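Local coordinates for cell division control protein 45 cdc45 putative (Entamoeba histolytica, PDB 6CC2), which probably acts in DNA replication as a Cdc45-family protein, a family whose members join MCM2-7 and GINS in the eukaryotic replicative helicase, at residues A358-T366 against Q377-L385. Residues are numbered along the deposited sequence; the frame is centred on the assembly and turned at random.
Sequences AHAIGSIIT and QFWEGFKLL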
ATOM      1  N   ALA A 358       9.742   1.294   0.364  1.00 15.22           N
ATOM      2  CA  ALA A 358       8.291   1.141   0.393  1.00 14.79           C
ATOM      3  C   ALA A 358       7.877  -0.318   0.621  1.00 17.05           C
ATOM      4  O   ALA A 358       6.908  -0.601   1.350  1.00 17.31           O
ATOM      5  CB  ALA A 358       7.684   1.700  -0.876  1.00 15.26           C
ATOM      6  N   HIS A 359       8.587  -1.261   0.018  1.00 15.65           N
ATOM      7  CA  HIS A 359       8.283  -2.674   0.273  1.00 16.34           C
ATOM      8  C   HIS A 359       8.521  -3.004   1.745  1.00 15.64           C
ATOM      9  O   HIS A 359       7.707  -3.688   2.382  1.00 17.55           O
ATOM     10  CB  HIS A 359       9.137  -3.590  -0.616  1.00 17.87           C
ATOM     11  CG  HIS A 359       8.681  -3.678  -2.028  1.00 18.07           C
ATOM     12  ND1 HIS A 359       7.426  -4.127  -2.384  1.00 18.04           N
ATOM     13  CD2 HIS A 359       9.340  -3.430  -3.187  1.00 17.83           C
ATOM     14  CE1 HIS A 359       7.319  -4.123  -3.702  1.00 19.86           C
ATOM     15  NE2 HIS A 359       8.466  -3.711  -4.216  1.00 18.56           N
ATOM     16  N   ALA A 360       9.634  -2.540   2.295  1.00 14.55           N
ATOM     17  CA  ALA A 360      10.002  -2.875   3.659  1.00 17.01           C
ATOM     18  C   ALA A 360       9.002  -2.289   4.639  1.00 18.43           C
ATOM     19  O   ALA A 360       8.539  -2.972   5.554  1.00 19.26           O
ATOM     20  CB  ALA A 360      11.403  -2.352   3.978  1.00 18.27           C
ATOM     21  N   ILE A 361       8.676  -0.997   4.476  1.00 15.89           N
ATOM     22  CA  ILE A 361       7.731  -0.349   5.387  1.00 15.58           C
ATOM     23  C   ILE A 361       6.340  -0.940   5.213  1.00 16.44           C
ATOM     24  O   ILE A 361       5.621  -1.164   6.202  1.00 16.65           O
ATOM     25  CB  ILE A 361       7.741   1.176   5.161  1.00 15.76           C
ATOM     26  CG1 ILE A 361       9.149   1.729   5.417  1.00 17.87           C
ATOM     27  CG2 ILE A 361       6.707   1.874   6.061  1.00 18.31           C
ATOM     28  CD1 ILE A 361       9.371   3.141   4.892  1.00 20.02           C
ATOM     29  N   GLY A 362       5.934  -1.205   3.962  1.00 15.81           N
ATOM     30  CA  GLY A 362       4.639  -1.816   3.730  1.00 20.39           C
ATOM     31  C   GLY A 362       4.512  -3.153   4.437  1.00 19.50           C
ATOM     32  O   GLY A 362       3.459  -3.479   4.995  1.00 18.45           O
ATOM     33  N   SER A 363       5.597  -3.921   4.462  1.00 17.42           N
ATOM     34  CA  SER A 363       5.593  -5.183   5.182  1.00 18.10           C
ATOM     35  C   SER A 363       5.529  -4.973   6.686  1.00 18.41           C
ATOM     36  O   SER A 363       4.791  -5.674   7.386  1.00 19.29           O
ATOM     37  CB  SER A 363       6.834  -5.998   4.797  1.00 22.06           C
ATOM     38  OG  SER A 363       6.874  -7.235   5.501  1.00 28.37           O
ATOM     39  N   ILE A 364       6.288  -4.006   7.208  1.00 17.61           N
ATOM     40  CA  ILE A 364       6.254  -3.761   8.658  1.00 20.80           C
ATOM     41  C   ILE A 364       4.834  -3.428   9.122  1.00 20.54           C
ATOM     42  O   ILE A 364       4.394  -3.875  10.192  1.00 22.70           O
ATOM     43  CB  ILE A 364       7.241  -2.639   9.033  1.00 23.11           C
ATOM     44  CG1 ILE A 364       8.676  -3.090   8.875  1.00 24.07           C
ATOM     45  CG2 ILE A 364       6.984  -2.149  10.470  1.00 25.32           C
ATOM     46  CD1 ILE A 364       9.050  -4.302   9.668  1.00 31.79           C
ATOM     47  N   ILE A 365       4.088  -2.635   8.348  1.00 18.73           N
ATOM     48  CA  ILE A 365       2.754  -2.223   8.777  1.00 21.68           C
ATOM     49  C   ILE A 365       1.677  -3.247   8.416  1.00 23.64           C
ATOM     50  O   ILE A 365       0.486  -3.004   8.645  1.00 23.75           O
ATOM     51  CB  ILE A 365       2.370  -0.842   8.197  1.00 19.94           C
ATOM     52  CG1 ILE A 365       2.209  -0.894   6.687  1.00 21.37           C
ATOM     53  CG2 ILE A 365       3.407   0.203   8.601  1.00 19.35           C
ATOM     54  CD1 ILE A 365       1.578   0.368   6.123  1.00 23.04           C
ATOM     55  N   THR A 366       2.058  -4.385   7.844  1.00 20.17           N
ATOM     56  CA  THR A 366       1.111  -5.469   7.627  1.00 20.67           C
ATOM     57  C   THR A 366       1.000  -6.288   8.903  1.00 20.52           C
ATOM     58  O   THR A 366       2.001  -6.807   9.389  1.00 20.61           O
ATOM     59  CB  THR A 366       1.583  -6.342   6.467  1.00 21.99           C
ATOM     60  OG1 THR A 366       1.681  -5.541   5.274  1.00 20.03           O
ATOM     61  CG2 THR A 366       0.598  -7.500   6.227  1.00 23.43           C
ATOM     62  N   GLN A 377       1.450  -0.717  14.701  1.00 19.87           N
ATOM     63  CA  GLN A 377       2.311  -0.869  13.532  1.00 20.50           C
ATOM     64  C   GLN A 377       2.528   0.468  12.828  1.00 20.12           C
ATOM     65  O   GLN A 377       3.552   0.661  12.183  1.00 19.69           O
ATOM     66  CB  GLN A 377       1.734  -1.888  12.541  1.00 20.96           C
ATOM     67  CG  GLN A 377       1.775  -3.338  13.061  1.00 23.73           C
ATOM     68  CD  GLN A 377       3.118  -3.725  13.620  1.00 27.45           C
ATOM     69  OE1 GLN A 377       4.080  -3.957  12.880  1.00 31.27           O
ATOM     70  NE2 GLN A 377       3.207  -3.778  14.934  1.00 24.70           N
ATOM     71  N   PHE A 378       1.594   1.414  12.963  1.00 18.85           N
ATOM     72  CA  PHE A 378       1.857   2.759  12.446  1.00 17.85           C
ATOM     73  C   PHE A 378       3.195   3.302  12.958  1.00 19.32           C
ATOM     74  O   PHE A 378       3.991   3.842  12.178  1.00 19.02           O
ATOM     75  CB  PHE A 378       0.743   3.723  12.823  1.00 19.58           C
ATOM     76  CG  PHE A 378       1.144   5.157  12.662  1.00 20.44           C
ATOM     77  CD1 PHE A 378       1.064   5.755  11.412  1.00 19.47           C
ATOM     78  CD2 PHE A 378       1.622   5.890  13.736  1.00 20.97           C
ATOM     79  CE1 PHE A 378       1.479   7.077  11.244  1.00 19.19           C
ATOM     80  CE2 PHE A 378       2.022   7.183  13.582  1.00 18.62           C
ATOM     81  CZ  PHE A 378       1.950   7.792  12.346  1.00 18.98           C
ATOM     82  N   TRP A 379       3.453   3.159  14.261  1.00 19.77           N
ATOM     83  CA  TRP A 379       4.668   3.718  14.845  1.00 20.68           C
ATOM     84  C   TRP A 379       5.906   2.950  14.427  1.00 21.33           C
ATOM     85  O   TRP A 379       6.975   3.540  14.269  1.00 22.17           O
ATOM     86  CB  TRP A 379       4.531   3.772  16.374  1.00 21.87           C
ATOM     87  CG  TRP A 379       3.614   4.866  16.778  1.00 24.20           C
ATOM     88  CD1 TRP A 379       2.376   4.744  17.326  1.00 27.05           C
ATOM     89  CD2 TRP A 379       3.847   6.270  16.626  1.00 25.11           C
ATOM     90  NE1 TRP A 379       1.824   5.983  17.533  1.00 27.46           N
ATOM     91  CE2 TRP A 379       2.711   6.941  17.119  1.00 26.88           C
ATOM     92  CE3 TRP A 379       4.910   7.028  16.113  1.00 26.42           C
ATOM     93  CZ2 TRP A 379       2.609   8.331  17.125  1.00 30.19           C
ATOM     94  CZ3 TRP A 379       4.806   8.406  16.123  1.00 32.49           C
ATOM     95  CH2 TRP A 379       3.669   9.041  16.626  1.00 29.93           C
ATOM     96  N   GLU A 380       5.780   1.638  14.218  1.00 20.27           N
ATOM     97  CA  GLU A 380       6.893   0.879  13.669  1.00 20.94           C
ATOM     98  C   GLU A 380       7.232   1.349  12.261  1.00 18.49           C
ATOM     99  O   GLU A 380       8.415   1.435  11.893  1.00 21.68           O
ATOM    100  CB  GLU A 380       6.571  -0.611  13.681  1.00 24.68           C
ATOM    101  CG  GLU A 380       6.368  -1.194  15.071  1.00 31.16           C
ATOM    102  CD  GLU A 380       7.622  -1.083  15.942  1.00 49.16           C
ATOM    103  OE1 GLU A 380       8.743  -1.201  15.403  1.00 52.09           O
ATOM    104  OE2 GLU A 380       7.482  -0.869  17.164  1.00 56.70           O
ATOM    105  N   GLY A 381       6.207   1.598  11.436  1.00 17.49           N
ATOM    106  CA  GLY A 381       6.454   2.075  10.085  1.00 19.55           C
ATOM    107  C   GLY A 381       7.055   3.469  10.077  1.00 21.50           C
ATOM    108  O   GLY A 381       7.960   3.759   9.296  1.00 20.86           O
ATOM    109  N   PHE A 382       6.547   4.346  10.941  1.00 21.24           N
ATOM    110  CA  PHE A 382       7.099   5.699  11.101  1.00 20.37           C
ATOM    111  C   PHE A 382       8.563   5.655  11.513  1.00 20.19           C
ATOM    112  O   PHE A 382       9.390   6.419  10.989  1.00 20.96           O
ATOM    113  CB  PHE A 382       6.274   6.462  12.139  1.00 20.49           C
ATOM    114  CG  PHE A 382       6.781   7.848  12.434  1.00 20.04           C
ATOM    115  CD1 PHE A 382       7.694   8.059  13.456  1.00 22.86           C
ATOM    116  CD2 PHE A 382       6.336   8.940  11.703  1.00 21.01           C
ATOM    117  CE1 PHE A 382       8.180   9.328  13.733  1.00 27.93           C
ATOM    118  CE2 PHE A 382       6.815  10.234  12.006  1.00 23.66           C
ATOM    119  CZ  PHE A 382       7.727  10.410  13.001  1.00 27.68           C
ATOM    120  N   LYS A 383       8.892   4.793  12.472  1.00 22.60           N
ATOM    121  CA  LYS A 383      10.263   4.656  12.933  1.00 22.84           C
ATOM    122  C   LYS A 383      11.177   4.189  11.807  1.00 22.58           C
ATOM    123  O   LYS A 383      12.275   4.731  11.633  1.00 23.41           O
ATOM    124  CB  LYS A 383      10.318   3.672  14.102  1.00 29.99           C
ATOM    125  CG  LYS A 383      11.700   3.362  14.636  1.00 55.74           C
ATOM    126  CD  LYS A 383      11.644   2.222  15.656  1.00 75.97           C
ATOM    127  CE  LYS A 383      13.003   1.954  16.285  1.00 84.76           C
ATOM    128  NZ  LYS A 383      13.465   3.101  17.117  1.00 86.81           N
ATOM    129  N   LEU A 384      10.738   3.204  11.018  1.00 21.87           N
ATOM    130  CA  LEU A 384      11.573   2.749   9.903  1.00 21.33           C
ATOM    131  C   LEU A 384      11.710   3.843   8.846  1.00 20.67           C
ATOM    132  O   LEU A 384      12.817   4.120   8.360  1.00 21.48           O
ATOM    133  CB  LEU A 384      11.034   1.456   9.302  1.00 19.46           C
ATOM    134  CG  LEU A 384      11.857   0.908   8.137  1.00 18.18           C
ATOM    135  CD1 LEU A 384      13.333   0.795   8.513  1.00 21.14           C
ATOM    136  CD2 LEU A 384      11.317  -0.465   7.643  1.00 18.75           C
ATOM    137  N   LEU A 385      10.597   4.472   8.468  1.00 20.95           N
ATOM    138  CA  LEU A 385      10.652   5.573   7.511  1.00 20.51           C
ATOM    139  C   LEU A 385      11.662   6.620   7.952  1.00 21.54           C
ATOM    140  O   LEU A 385      12.422   7.160   7.129  1.00 19.71           O
ATOM    141  CB  LEU A 385       9.259   6.199   7.364  1.00 19.67           C
ATOM    142  CG  LEU A 385       9.139   7.375   6.412  1.00 22.72           C
ATOM    143  CD1 LEU A 385       9.324   6.926   4.963  1.00 23.91           C
ATOM    144  CD2 LEU A 385       7.768   8.018   6.616  1.00 22.71           C
TER
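Ile364 plugs into the neighbouring helix as a knob in the hole formed by Gln377, Glu380, Gly381 and Leu384. A chi1 of -70° sets its CG1 beside the backbone N, against Leu384 CD2, and leaves CG2 anti to that N, where it lies 3.6 Å from Glu380 CB. The side chain of Ile364 also touches Phe395 of helix 393-417. Leu384 crosses Ile364 at roughly a right angle, and its CD2 wedges between isoleucines a turn apart, the second being Ile361. From the CB of Ile361 the two branches part: CG2 comes within 3.9 Å of the carbonyl O of Gly381, while CG1 packs 3.8 Å from Leu384 CD2. At the tip of the longer branch, Ile361 CD1 ends 3.8 Å from Leu385 CD1.

Gly381 lets the backbones close in, its CA standing 5.4 Å from the CA of Ile361. Ile365 CG2 rests against Gly381 CA and lies 3.6 Å from the carbonyl O of Gln377. Where helix 354-364 ends, Thr366 OG1 turns back to donate to Gly362 O at 2.7 Å.

The axes, 8.9 Å apart at an angle of 159°, belong to successive helices joined by a short connection: a buried antiparallel helical hairpin in which Ile364 packs as a knob into a hole of the partner helix, flanked by helices 33-48 and 393-417 in the interior of this Cdc45 fold.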